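Local coordinates for Serine/threonine-protein kinase Tel1 (Chaetomium thermophilum, PDB 6SKY) that probably phosphorylates serine and threonine residues followed by glutamine, using ATP, to activate checkpoint signalling after DNA damage, at residues A[1919-1922]-A[1928-1931]. Residues are numbered along the deposited sequence; the frame is centred on the assembly and turned at random.
Sequences EIFE and DAYY
F1921 of helix 1916-1923 packs against A1929 of the loop that follows. The methyl CB of A1929 rests 4.0 Å from CD1 of the F1921 ring and equally near its CE1. The carbonyl oxygen A1929 O stands over the centre of one ring face, 4.2 Å above the plane. L1888 of helix 1884-1898, L1933 and T2811 also touch this phenylalanine.

Y1930 makes the remaining contacts. With CG anti to the backbone N (chi1 176°), its side chain runs beside that of E1922, pointing the same way; carboxylate and ring planes are turned 32° apart. Here the aliphatic part of the glutamate does the touching, CG of E1922 lying 3.8 Å from CE1 of Y1930. F1921 O sits at the ring edge near its plane, 3.9 Å from CD1 of Y1930. Beyond the pair, the Y1930 ring stacks with Y1948, while D1928 forms salt bridges to R2642 and R2819, both in the kinase region.

No hydrogen bond or salt bridge crosses between 1919-1922 and 1928-1931; these two segments of the FAT region meet by side-chain and carbonyl packing, a fit that rests on the shape and placing of the F1921 and Y1930 rings.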
# COMPACT_ATOMS: atom_id res chain seq x y z
N GLU A 1919 -17.04 -20.21 -18.60
CA GLU A 1919 -16.34 -20.24 -19.87
C GLU A 1919 -16.70 -19.05 -20.74
O GLU A 1919 -15.87 -18.59 -21.53
CB GLU A 1919 -16.64 -21.54 -20.60
CG GLU A 1919 -15.72 -21.79 -21.77
CD GLU A 1919 -16.00 -23.11 -22.45
OE1 GLU A 1919 -16.87 -23.86 -21.96
OE2 GLU A 1919 -15.36 -23.40 -23.49
N ILE A 1920 -17.93 -18.54 -20.62
CA ILE A 1920 -18.29 -17.33 -21.35
C ILE A 1920 -17.51 -16.14 -20.82
O ILE A 1920 -16.89 -15.40 -21.58
CB ILE A 1920 -19.80 -17.08 -21.26
CG1 ILE A 1920 -20.57 -18.16 -22.01
CG2 ILE A 1920 -20.14 -15.74 -21.83
CD1 ILE A 1920 -22.02 -18.12 -21.74
N PHE A 1921 -17.52 -15.93 -19.50
CA PHE A 1921 -16.93 -14.73 -18.94
C PHE A 1921 -15.41 -14.74 -18.92
O PHE A 1921 -14.81 -13.68 -18.85
CB PHE A 1921 -17.46 -14.49 -17.53
CG PHE A 1921 -18.81 -13.86 -17.51
CD1 PHE A 1921 -19.14 -12.90 -18.44
CD2 PHE A 1921 -19.74 -14.21 -16.58
CE1 PHE A 1921 -20.37 -12.33 -18.43
CE2 PHE A 1921 -20.97 -13.64 -16.57
CZ PHE A 1921 -21.29 -12.70 -17.49
N GLU A 1922 -14.78 -15.91 -18.98
CA GLU A 1922 -13.33 -15.93 -19.11
C GLU A 1922 -12.88 -15.42 -20.47
O GLU A 1922 -11.76 -14.93 -20.60
CB GLU A 1922 -12.80 -17.34 -18.90
CG GLU A 1922 -12.73 -17.78 -17.47
CD GLU A 1922 -12.50 -19.26 -17.34
OE1 GLU A 1922 -12.42 -19.95 -18.38
OE2 GLU A 1922 -12.39 -19.75 -16.20
N ASP A 1928 -14.36 -5.97 -17.03
CA ASP A 1928 -14.98 -6.09 -15.72
C ASP A 1928 -16.01 -7.20 -15.58
O ASP A 1928 -16.43 -7.48 -14.46
CB ASP A 1928 -15.66 -4.77 -15.33
CG ASP A 1928 -14.74 -3.59 -15.44
OD1 ASP A 1928 -13.52 -3.75 -15.21
OD2 ASP A 1928 -15.22 -2.49 -15.77
N ALA A 1929 -16.43 -7.82 -16.67
CA ALA A 1929 -17.57 -8.74 -16.59
C ALA A 1929 -17.24 -9.98 -15.76
O ALA A 1929 -18.08 -10.46 -15.00
CB ALA A 1929 -18.01 -9.14 -17.99
N TYR A 1930 -16.01 -10.49 -15.90
CA TYR A 1930 -15.60 -11.69 -15.19
C TYR A 1930 -15.85 -11.61 -13.70
O TYR A 1930 -16.15 -12.62 -13.06
CB TYR A 1930 -14.12 -11.94 -15.45
CG TYR A 1930 -13.54 -13.11 -14.71
CD1 TYR A 1930 -13.73 -14.40 -15.15
CD2 TYR A 1930 -12.78 -12.92 -13.56
CE1 TYR A 1930 -13.20 -15.47 -14.49
CE2 TYR A 1930 -12.25 -13.99 -12.89
CZ TYR A 1930 -12.46 -15.26 -13.36
OH TYR A 1930 -11.93 -16.33 -12.69
N TYR A 1931 -15.73 -10.42 -13.12
CA TYR A 1931 -15.83 -10.25 -11.68
C TYR A 1931 -17.26 -10.31 -11.18
O TYR A 1931 -17.46 -10.29 -9.96
CB TYR A 1931 -15.20 -8.93 -11.27
CG TYR A 1931 -13.77 -8.82 -11.69
CD1 TYR A 1931 -12.75 -9.21 -10.85
CD2 TYR A 1931 -13.43 -8.35 -12.93
CE1 TYR A 1931 -11.45 -9.11 -11.23
CE2 TYR A 1931 -12.13 -8.25 -13.33
CZ TYR A 1931 -11.14 -8.64 -12.47
OH TYR A 1931 -9.84 -8.54 -12.87